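Long-range contacts in adenylosuccinate lyase (Francisella tularensis subsp. tularensis SCHU S4, PDB 4EEI), which probably cleaves adenylosuccinate to AMP and fumarate, and the succinylated carboxamide precursor of IMP likewise, in two steps of purine biosynthesis: residues L176-G185 with L204-I214; V345-F355 with M409-Y418. All coordinates share one frame; numbering follows the deposited sequence. Where two conformers were deposited one is given.

Contact 1 (L176-G185 with L204-I214); sequences LTVQFSGAVG and LPVEEVSTQVI. With AMP (adenosine monophosphate), chain O; EDO (1,2-ethanediol), chain C.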
loop_
_atom_site.group_PDB
_atom_site.type_symbol
_atom_site.label_atom_id
_atom_site.label_comp_id
_atom_site.label_asym_id
_atom_site.label_seq_id
_atom_site.Cartn_x
_atom_site.Cartn_y
_atom_site.Cartn_z
ATOM N N LEU B 176 -8.550 19.367 13.030
ATOM C CA LEU B 176 -7.615 20.360 12.509
ATOM C C LEU B 176 -7.182 21.326 13.602
ATOM O O LEU B 176 -7.968 21.665 14.478
ATOM C CB LEU B 176 -8.263 21.154 11.374
ATOM C CG LEU B 176 -8.597 20.360 10.114
ATOM C CD1 LEU B 176 -9.169 21.281 9.055
ATOM C CD2 LEU B 176 -7.352 19.662 9.608
ATOM N N THR B 177 -5.933 21.774 13.535
ATOM C CA THR B 177 -5.382 22.679 14.533
ATOM C C THR B 177 -4.524 23.733 13.846
ATOM O O THR B 177 -4.252 23.639 12.648
ATOM C CB THR B 177 -4.441 21.924 15.501
ATOM O OG1 THR B 177 -3.438 21.235 14.736
ATOM C CG2 THR B 177 -5.211 20.916 16.375
ATOM N N VAL B 178 -4.072 24.715 14.621
ATOM C CA VAL B 178 -3.056 25.642 14.148
ATOM C C VAL B 178 -1.921 25.701 15.167
ATOM O O VAL B 178 -2.052 25.188 16.288
ATOM C CB VAL B 178 -3.642 27.043 13.904
ATOM C CG1 VAL B 178 -4.690 26.993 12.790
ATOM C CG2 VAL B 178 -4.252 27.575 15.191
ATOM N N GLN B 179 -0.800 26.309 14.787
ATOM C CA GLN B 179 0.315 26.459 15.713
ATOM C C GLN B 179 0.979 27.813 15.537
ATOM O O GLN B 179 1.116 28.306 14.418
ATOM C CB GLN B 179 1.358 25.348 15.509
ATOM C CG GLN B 179 1.948 25.313 14.085
ATOM C CD GLN B 179 3.380 24.794 14.043
ATOM O OE1 GLN B 179 4.020 24.620 15.077
ATOM N NE2 GLN B 179 3.889 24.553 12.838
ATOM N N PHE B 180 1.386 28.416 16.647
ATOM C CA PHE B 180 2.276 29.565 16.593
ATOM C C PHE B 180 3.288 29.387 17.718
ATOM O O PHE B 180 3.257 30.101 18.721
ATOM C CB PHE B 180 1.493 30.874 16.751
ATOM C CG PHE B 180 0.454 31.098 15.681
ATOM C CD1 PHE B 180 0.784 31.757 14.504
ATOM C CD2 PHE B 180 -0.855 30.666 15.861
ATOM C CE1 PHE B 180 -0.168 31.973 13.514
ATOM C CE2 PHE B 180 -1.829 30.879 14.869
ATOM C CZ PHE B 180 -1.480 31.530 13.698
ATOM N N SER B 181 4.176 28.408 17.550
ATOM C CA SER B 181 5.052 27.978 18.633
ATOM C C SER B 181 6.532 28.267 18.372
ATOM O O SER B 181 7.378 28.016 19.223
ATOM C CB SER B 181 4.842 26.486 18.915
ATOM O OG SER B 181 4.975 25.711 17.736
ATOM N N GLY B 182 6.855 28.787 17.194
ATOM C CA GLY B 182 8.238 29.126 16.909
ATOM C C GLY B 182 9.056 27.937 16.425
ATOM O O GLY B 182 8.521 26.850 16.194
ATOM N N ALA B 183 10.361 28.161 16.289
ATOM C CA ALA B 183 11.286 27.262 15.593
ATOM C C ALA B 183 11.121 25.761 15.861
ATOM O O ALA B 183 11.088 24.974 14.920
ATOM C CB ALA B 183 12.730 27.692 15.860
ATOM N N VAL B 184 11.062 25.362 17.130
ATOM C CA VAL B 184 10.878 23.950 17.464
ATOM C C VAL B 184 9.801 23.737 18.525
ATOM O O VAL B 184 9.916 22.848 19.368
ATOM C CB VAL B 184 12.200 23.282 17.906
ATOM C CG1 VAL B 184 13.161 23.211 16.744
ATOM C CG2 VAL B 184 12.835 24.043 19.066
ATOM N N GLY B 185 8.761 24.563 18.489
ATOM C CA GLY B 185 7.653 24.411 19.417
ATOM C C GLY B 185 8.004 24.907 20.797
ATOM O O GLY B 185 7.383 24.517 21.787
ATOM N N LEU B 204 -9.702 27.998 15.012
ATOM C CA LEU B 204 -9.246 26.617 15.161
ATOM C C LEU B 204 -8.506 26.456 16.492
ATOM O O LEU B 204 -7.928 27.415 16.999
ATOM C CB LEU B 204 -8.330 26.206 13.999
ATOM C CG LEU B 204 -9.007 25.931 12.653
ATOM C CD1 LEU B 204 -7.991 25.451 11.621
ATOM C CD2 LEU B 204 -10.121 24.908 12.819
ATOM N N PRO B 205 -8.518 25.240 17.061
ATOM C CA PRO B 205 -7.828 25.006 18.334
ATOM C C PRO B 205 -6.313 24.907 18.151
ATOM O O PRO B 205 -5.834 24.640 17.047
ATOM C CB PRO B 205 -8.386 23.656 18.792
ATOM C CG PRO B 205 -8.764 22.953 17.524
ATOM C CD PRO B 205 -9.244 24.046 16.593
ATOM N N VAL B 206 -5.581 25.109 19.243
ATOM C CA VAL B 206 -4.123 25.085 19.244
ATOM C C VAL B 206 -3.618 23.643 19.356
ATOM O O VAL B 206 -4.167 22.836 20.122
ATOM C CB VAL B 206 -3.596 25.908 20.426
ATOM C CG1 VAL B 206 -2.090 25.771 20.569
ATOM C CG2 VAL B 206 -3.999 27.373 20.268
ATOM N N GLU B 207 -2.587 23.315 18.583
ATOM C CA GLU B 207 -1.970 21.991 18.656
ATOM C C GLU B 207 -1.373 21.786 20.054
ATOM O O GLU B 207 -0.637 22.650 20.539
ATOM C CB GLU B 207 -0.889 21.875 17.575
ATOM C CG GLU B 207 -0.258 20.508 17.484
ATOM C CD GLU B 207 -1.259 19.459 17.084
ATOM O OE1 GLU B 207 -1.514 18.525 17.874
ATOM O OE2 GLU B 207 -1.792 19.570 15.967
ATOM N N GLU B 208 -1.685 20.658 20.685
ATOM C CA GLU B 208 -1.265 20.409 22.061
ATOM C C GLU B 208 0.253 20.404 22.194
ATOM O O GLU B 208 0.819 21.150 22.989
ATOM C CB GLU B 208 -1.834 19.082 22.564
ATOM C CG GLU B 208 -3.264 19.173 23.067
ATOM C CD GLU B 208 -4.281 19.039 21.953
ATOM O OE1 GLU B 208 -3.872 18.769 20.805
ATOM O OE2 GLU B 208 -5.487 19.204 22.226
ATOM N N VAL B 209 0.903 19.508 21.460
ATOM C CA VAL B 209 2.346 19.572 21.276
ATOM C C VAL B 209 2.699 19.739 19.803
ATOM O O VAL B 209 2.547 18.812 19.009
ATOM C CB VAL B 209 3.039 18.314 21.827
ATOM C CG1 VAL B 209 4.548 18.439 21.694
ATOM C CG2 VAL B 209 2.642 18.085 23.277
ATOM N N SER B 210 3.166 20.930 19.446
ATOM C CA SER B 210 3.724 21.168 18.124
ATOM C C SER B 210 5.245 21.133 18.168
ATOM O O SER B 210 5.848 21.319 19.223
ATOM C CB SER B 210 3.245 22.514 17.577
ATOM O OG SER B 210 3.627 23.574 18.432
ATOM N N THR B 211 5.861 20.893 17.017
ATOM C CA THR B 211 7.303 21.014 16.888
ATOM C C THR B 211 7.639 22.288 16.125
ATOM O O THR B 211 6.993 23.316 16.317
ATOM C CB THR B 211 7.923 19.792 16.182
ATOM O OG1 THR B 211 7.221 19.528 14.962
ATOM C CG2 THR B 211 7.851 18.568 17.080
ATOM N N GLN B 212 8.461 22.145 15.095
ATOM C CA GLN B 212 8.481 23.143 14.046
ATOM C C GLN B 212 7.149 23.024 13.316
ATOM O O GLN B 212 6.586 24.015 12.859
ATOM C CB GLN B 212 9.645 22.919 13.084
ATOM C CG GLN B 212 9.746 23.979 11.998
ATOM C CD GLN B 212 11.145 24.107 11.431
ATOM O OE1 GLN B 212 11.432 23.612 10.344
ATOM N NE2 GLN B 212 12.023 24.777 12.168
ATOM N N VAL B 213 6.668 21.790 13.194
ATOM C CA VAL B 213 5.493 21.485 12.388
ATOM C C VAL B 213 4.332 21.010 13.254
ATOM O O VAL B 213 4.515 20.654 14.417
ATOM C CB VAL B 213 5.798 20.409 11.331
ATOM C CG1 VAL B 213 6.828 20.919 10.337
ATOM C CG2 VAL B 213 6.281 19.132 12.001
ATOM N N ILE B 214 3.137 21.005 12.675
ATOM C CA ILE B 214 2.000 20.297 13.253
ATOM C C ILE B 214 2.193 18.828 12.895
ATOM O O ILE B 214 2.586 18.523 11.765
ATOM C CB ILE B 214 0.700 20.835 12.645
ATOM C CG1 ILE B 214 0.354 22.191 13.277
ATOM C CG2 ILE B 214 -0.450 19.849 12.806
ATOM C CD1 ILE B 214 -0.898 22.836 12.703
HETATM P P AMP O . 9.726 21.532 -1.503
HETATM O O1P AMP O . 9.730 21.631 -3.007
HETATM O O2P AMP O . 10.597 20.434 -0.949
HETATM O O3P AMP O . 8.356 21.612 -0.880
HETATM O "O5'" AMP O . 10.448 22.886 -1.020
HETATM C "C5'" AMP O . 10.432 23.270 0.354
HETATM C "C4'" AMP O . 10.731 24.760 0.470
HETATM O "O4'" AMP O . 10.719 25.159 1.843
HETATM C "C3'" AMP O . 12.109 25.090 -0.080
HETATM O "O3'" AMP O . 12.005 26.229 -0.934
HETATM C "C2'" AMP O . 12.944 25.442 1.130
HETATM O "O2'" AMP O . 13.854 26.503 0.837
HETATM C "C1'" AMP O . 11.915 25.876 2.157
HETATM N N9 AMP O . 12.374 25.570 3.533
HETATM C C8 AMP O . 13.627 25.241 3.892
HETATM N N7 AMP O . 13.711 25.031 5.228
HETATM C C5 AMP O . 12.487 25.231 5.746
HETATM C C6 AMP O . 11.876 25.174 7.092
HETATM N N6 AMP O . 12.614 24.853 8.180
HETATM N N1 AMP O . 10.559 25.455 7.194
HETATM C C2 AMP O . 9.815 25.775 6.119
HETATM N N3 AMP O . 10.304 25.845 4.869
HETATM C C4 AMP O . 11.610 25.589 4.623
HETATM C C1 EDO C . -11.292 21.864 14.864
HETATM O O1 EDO C . -10.562 20.862 15.585
HETATM C C2 EDO C . -12.272 22.595 15.781
HETATM O O2 EDO C . -12.750 23.791 15.149
#

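Contact 2 (V345-F355 with M409-Y418); sequences VRSTSAYLSSF and MDFEGIKKTY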
loop_
_atom_site.group_PDB
_atom_site.type_symbol
_atom_site.label_atom_id
_atom_site.label_comp_id
_atom_site.label_asym_id
_atom_site.label_seq_id
_atom_site.Cartn_x
_atom_site.Cartn_y
_atom_site.Cartn_z
ATOM N N VAL B 345 -36.640 -13.663 -10.076
ATOM C CA VAL B 345 -37.147 -14.309 -8.868
ATOM C C VAL B 345 -38.176 -15.371 -9.235
ATOM O O VAL B 345 -38.166 -16.467 -8.689
ATOM C CB VAL B 345 -37.765 -13.285 -7.895
ATOM C CG1 VAL B 345 -38.402 -13.986 -6.705
ATOM C CG2 VAL B 345 -36.695 -12.311 -7.412
ATOM N N ARG B 346 -39.057 -15.046 -10.177
ATOM C CA ARG B 346 -40.064 -15.997 -10.627
ATOM C C ARG B 346 -39.444 -17.224 -11.280
ATOM O O ARG B 346 -39.969 -18.330 -11.166
ATOM C CB ARG B 346 -41.011 -15.333 -11.626
ATOM C CG ARG B 346 -41.927 -14.284 -11.045
ATOM C CD ARG B 346 -42.882 -13.794 -12.116
ATOM N NE ARG B 346 -43.995 -13.033 -11.564
ATOM C CZ ARG B 346 -44.030 -11.707 -11.484
ATOM N NH1 ARG B 346 -45.093 -11.104 -10.969
ATOM N NH2 ARG B 346 -43.008 -10.985 -11.928
ATOM N N SER B 347 -38.333 -17.022 -11.978
ATOM C CA SER B 347 -37.699 -18.100 -12.733
ATOM C C SER B 347 -36.942 -19.087 -11.837
ATOM O O SER B 347 -36.503 -20.139 -12.303
ATOM C CB SER B 347 -36.754 -17.524 -13.795
ATOM O OG SER B 347 -35.579 -16.998 -13.196
ATOM N N THR B 348 -36.799 -18.763 -10.556
ATOM C CA THR B 348 -36.055 -19.631 -9.644
ATOM C C THR B 348 -36.908 -20.102 -8.468
ATOM O O THR B 348 -37.549 -19.297 -7.796
ATOM C CB THR B 348 -34.779 -18.943 -9.118
ATOM O OG1 THR B 348 -35.120 -18.019 -8.077
ATOM C CG2 THR B 348 -34.077 -18.194 -10.237
ATOM N N SER B 349 -36.912 -21.411 -8.227
ATOM C CA SER B 349 -37.642 -21.980 -7.091
ATOM C C SER B 349 -36.800 -22.771 -6.078
ATOM O O SER B 349 -37.347 -23.344 -5.137
ATOM C CB SER B 349 -38.795 -22.853 -7.593
ATOM O OG SER B 349 -38.364 -23.715 -8.630
ATOM N N ALA B 350 -35.485 -22.810 -6.266
ATOM C CA ALA B 350 -34.623 -23.684 -5.464
ATOM C C ALA B 350 -34.624 -23.365 -3.966
ATOM O O ALA B 350 -34.639 -24.265 -3.128
ATOM C CB ALA B 350 -33.202 -23.667 -6.008
ATOM N N TYR B 351 -34.603 -22.078 -3.646
ATOM C CA TYR B 351 -34.599 -21.596 -2.266
ATOM C C TYR B 351 -35.784 -22.105 -1.435
ATOM O O TYR B 351 -35.724 -22.138 -0.205
ATOM C CB TYR B 351 -34.563 -20.065 -2.242
ATOM C CG TYR B 351 -35.615 -19.400 -3.096
ATOM C CD1 TYR B 351 -35.330 -18.994 -4.395
ATOM C CD2 TYR B 351 -36.891 -19.164 -2.602
ATOM C CE1 TYR B 351 -36.289 -18.380 -5.176
ATOM C CE2 TYR B 351 -37.854 -18.551 -3.375
ATOM C CZ TYR B 351 -37.550 -18.163 -4.660
ATOM O OH TYR B 351 -38.511 -17.553 -5.435
ATOM N N LEU B 352 -36.861 -22.498 -2.101
ATOM C CA LEU B 352 -38.074 -22.889 -1.387
ATOM C C LEU B 352 -37.911 -24.159 -0.555
ATOM O O LEU B 352 -38.636 -24.362 0.416
ATOM C CB LEU B 352 -39.247 -23.051 -2.351
ATOM C CG LEU B 352 -39.873 -21.774 -2.915
ATOM C CD1 LEU B 352 -41.079 -22.110 -3.787
ATOM C CD2 LEU B 352 -40.276 -20.834 -1.798
ATOM N N SER B 353 -36.973 -25.017 -0.941
ATOM C CA SER B 353 -36.742 -26.250 -0.196
ATOM C C SER B 353 -36.293 -25.963 1.229
ATOM O O SER B 353 -36.776 -26.587 2.179
ATOM C CB SER B 353 -35.721 -27.129 -0.911
ATOM O OG SER B 353 -36.247 -27.600 -2.136
ATOM N N SER B 354 -35.379 -25.009 1.381
ATOM C CA SER B 354 -34.939 -24.612 2.712
ATOM C C SER B 354 -36.107 -24.053 3.518
ATOM O O SER B 354 -36.209 -24.297 4.719
ATOM C CB SER B 354 -33.806 -23.588 2.650
ATOM O OG SER B 354 -33.440 -23.183 3.958
ATOM N N PHE B 355 -36.992 -23.314 2.855
ATOM C CA PHE B 355 -38.158 -22.769 3.534
ATOM C C PHE B 355 -39.021 -23.897 4.087
ATOM O O PHE B 355 -39.311 -23.937 5.287
ATOM C CB PHE B 355 -38.977 -21.876 2.602
ATOM C CG PHE B 355 -40.307 -21.481 3.176
ATOM C CD1 PHE B 355 -40.394 -20.473 4.126
ATOM C CD2 PHE B 355 -41.468 -22.139 2.791
ATOM C CE1 PHE B 355 -41.615 -20.114 4.670
ATOM C CE2 PHE B 355 -42.691 -21.788 3.332
ATOM C CZ PHE B 355 -42.762 -20.773 4.275
ATOM N N MET B 409 -46.869 -20.525 -1.251
ATOM C CA MET B 409 -45.631 -19.904 -1.697
ATOM C C MET B 409 -45.682 -19.495 -3.164
ATOM O O MET B 409 -44.781 -19.811 -3.937
ATOM C CB MET B 409 -44.438 -20.823 -1.434
ATOM C CG MET B 409 -43.975 -20.830 0.016
ATOM S SD MET B 409 -43.981 -19.190 0.767
ATOM C CE MET B 409 -42.241 -18.781 0.676
ATOM N N ASP B 410 -46.740 -18.787 -3.540
ATOM C CA ASP B 410 -46.813 -18.192 -4.865
ATOM C C ASP B 410 -45.993 -16.911 -4.830
ATOM O O ASP B 410 -45.326 -16.630 -3.837
ATOM C CB ASP B 410 -48.261 -17.901 -5.260
ATOM C CG ASP B 410 -48.993 -17.075 -4.225
ATOM O OD1 ASP B 410 -48.398 -16.769 -3.173
ATOM O OD2 ASP B 410 -50.169 -16.731 -4.466
ATOM N N PHE B 411 -46.036 -16.133 -5.904
ATOM C CA PHE B 411 -45.252 -14.905 -5.954
ATOM C C PHE B 411 -45.550 -13.992 -4.770
ATOM O O PHE B 411 -44.635 -13.526 -4.093
ATOM C CB PHE B 411 -45.477 -14.158 -7.269
ATOM C CG PHE B 411 -44.510 -13.031 -7.491
ATOM C CD1 PHE B 411 -43.166 -13.287 -7.695
ATOM C CD2 PHE B 411 -44.943 -11.717 -7.485
ATOM C CE1 PHE B 411 -42.272 -12.255 -7.896
ATOM C CE2 PHE B 411 -44.054 -10.679 -7.685
ATOM C CZ PHE B 411 -42.716 -10.948 -7.892
ATOM N N GLU B 412 -46.833 -13.761 -4.514
ATOM C CA GLU B 412 -47.258 -12.881 -3.430
ATOM C C GLU B 412 -46.816 -13.406 -2.069
ATOM O O GLU B 412 -46.380 -12.639 -1.214
ATOM C CB GLU B 412 -48.777 -12.707 -3.449
ATOM C CG GLU B 412 -49.287 -11.782 -4.541
ATOM C CD GLU B 412 -50.617 -11.145 -4.190
ATOM O OE1 GLU B 412 -51.329 -11.689 -3.318
ATOM O OE2 GLU B 412 -50.952 -10.097 -4.784
ATOM N N GLY B 413 -46.929 -14.714 -1.870
ATOM C CA GLY B 413 -46.487 -15.330 -0.628
ATOM C C GLY B 413 -44.976 -15.257 -0.470
ATOM O O GLY B 413 -44.450 -15.002 0.624
ATOM N N ILE B 414 -44.264 -15.489 -1.568
ATOM C CA ILE B 414 -42.801 -15.390 -1.561
ATOM C C ILE B 414 -42.373 -13.978 -1.152
ATOM O O ILE B 414 -41.454 -13.798 -0.352
ATOM C CB ILE B 414 -42.225 -15.756 -2.946
ATOM C CG1 ILE B 414 -42.296 -17.269 -3.166
ATOM C CG2 ILE B 414 -40.791 -15.257 -3.105
ATOM C CD1 ILE B 414 -41.981 -17.693 -4.589
ATOM N N LYS B 415 -43.050 -12.976 -1.704
ATOM C CA LYS B 415 -42.777 -11.589 -1.338
ATOM C C LYS B 415 -43.050 -11.349 0.142
ATOM O O LYS B 415 -42.270 -10.693 0.826
ATOM C CB LYS B 415 -43.610 -10.632 -2.198
ATOM C CG LYS B 415 -42.812 -9.959 -3.300
ATOM C CD LYS B 415 -43.706 -9.361 -4.380
ATOM C CE LYS B 415 -44.644 -8.306 -3.834
ATOM N NZ LYS B 415 -45.434 -7.643 -4.926
ATOM N N LYS B 416 -44.159 -11.896 0.627
ATOM C CA LYS B 416 -44.538 -11.771 2.030
ATOM C C LYS B 416 -43.494 -12.361 2.947
ATOM O O LYS B 416 -43.270 -11.868 4.054
ATOM C CB LYS B 416 -45.839 -12.521 2.286
ATOM C CG LYS B 416 -47.005 -11.640 2.645
ATOM C CD LYS B 416 -47.468 -10.864 1.437
ATOM C CE LYS B 416 -48.764 -10.121 1.725
ATOM N NZ LYS B 416 -49.762 -10.340 0.643
ATOM N N THR B 417 -42.871 -13.437 2.487
ATOM C CA THR B 417 -41.947 -14.194 3.319
ATOM C C THR B 417 -40.585 -13.530 3.383
ATOM O O THR B 417 -40.043 -13.298 4.464
ATOM C CB THR B 417 -41.802 -15.638 2.796
ATOM O OG1 THR B 417 -43.085 -16.280 2.821
ATOM C CG2 THR B 417 -40.828 -16.437 3.647
ATOM N N TYR B 418 -40.032 -13.212 2.220
ATOM C CA TYR B 418 -38.644 -12.796 2.147
ATOM C C TYR B 418 -38.439 -11.298 2.324
ATOM O O TYR B 418 -37.303 -10.827 2.378
ATOM C CB TYR B 418 -38.032 -13.290 0.841
ATOM C CG TYR B 418 -37.918 -14.793 0.804
ATOM C CD1 TYR B 418 -36.853 -15.433 1.416
ATOM C CD2 TYR B 418 -38.881 -15.571 0.174
ATOM C CE1 TYR B 418 -36.736 -16.803 1.391
ATOM C CE2 TYR B 418 -38.775 -16.949 0.149
ATOM C CZ TYR B 418 -37.700 -17.558 0.762
ATOM O OH TYR B 418 -37.578 -18.930 0.744
HETATM O O HOH W 1 -35.495 -20.236 1.812
#

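Contact 1 (L176-G185 with L204-I214)
Val178 and Val206 form a single beta bridge where two loops flanking helix 192-202 meet in this fumarase/aspartase-type lyase. Val178 N donates to Pro205 O at 3.0 Å and Glu207 N returns to Val178 O at the same length, so Val178 is gripped through both its backbone polar atoms. The close-packed part lies on the Thr177 side. Thr177 OG1, turned to lie between its backbone N and carbonyl carbon (chi1 54°), donates to Glu207 OE2 at 2.6 Å, approaching from above the carboxylate plane; Arg218 forms a salt bridge to the same oxygen. Ile214 CD1 fits in beside Thr177, 3.4 Å from its O, while Ile214 CG1 slides past Gln179 CG in the opposite direction. Beyond CG the extended Gln179 chain brings NE2 to 2.8 Å from Gln212 O, which lies in the plane of the Gln179 amide. Solvent reaches the side next to the bridge, at Leu176, Leu204 and Pro205: Pro205 is exposed, and an ethanediol, probably from the crystallisation liquor, donates to Leu176 O. Leu204 CD1 makes a plain apolar contact with Val178 CG1 at 3.8 Å. At the AMP pocket the two ends of the Gln212 amide are divided. NE2 donates to Ala183 O, fixing the rotation of the group, and OE1, which also accepts from Arg301, takes a hydrogen bond from the adenine amino group, AMP N6, at 2.8 Å.

Contact 2 (V345-F355 with M409-Y418)
Aromatic and aliphatic side chains, with one cation-pi stack at the rim, pack helix 411-418 against the bend between helices 338-346 and 352-363. Strands 135-140 and 143-149 also border this packing, and Cys188 of the second subunit touches Phe355, Thr417 and Tyr418. At the exposed rim the Arg346 guanidinium lies flat on the Phe411 ring, planes 16° apart, with CZ 3.8 Å from the ring centroid and almost on its normal. The extended Arg346 chain passes over the ring on the way, CG 3.7 Å from Phe411 CD1. Further in, Tyr351 turns an edge to the face of Tyr418 in an offset edge-to-face pair, planes at 85° and centroids 5.5 Å apart. Tyr351 CG sits between the backbone N and the carbonyl carbon (chi1 51°), which swings the ring inward from the type I turn Ser349-Leu352 and brings OH to 3.6 Å from Ile414 CD1. Met409 bends back on itself at chi2 and chi3, so that its methyl CE rests over the centre of the Phe355 ring, 3.9 Å from the centroid, a CH-pi contact joined by SD in an oblique Met-aromatic approach. The same methyl meets Leu352 CD2 at 3.8 Å. Thr417 CG2 approaches Phe355 obliquely. One water links the two segments, accepting from Tyr418 OH at 2.7 Å and donating to Tyr351 O. Direct cohesion therefore rests on dispersion and ring electrostatics, while the water satisfies the Tyr418 hydroxyl within a largely buried apolar interface.

How the contacts relate
Contact 1 closes before contact 2 opens, and the two lie on opposite sides of the chain's centre, their own centres 63 Å apart and their nearest atoms about 43 Å apart. Between them run the long helices 217-244, 272-293 and 304-333, which span the elongated subunit. Contact 1 joins loops around helix 192-202 and reaches an AMP pocket through Gln212; contact 2 joins helices near the C-terminal end and borders the hairpin 135-140/143-149. Both touch the second subunit. Since Arg4, Tyr5 and Asn276 of the third subunit also bind this AMP, the pocket at contact 1 is completed by the assembly.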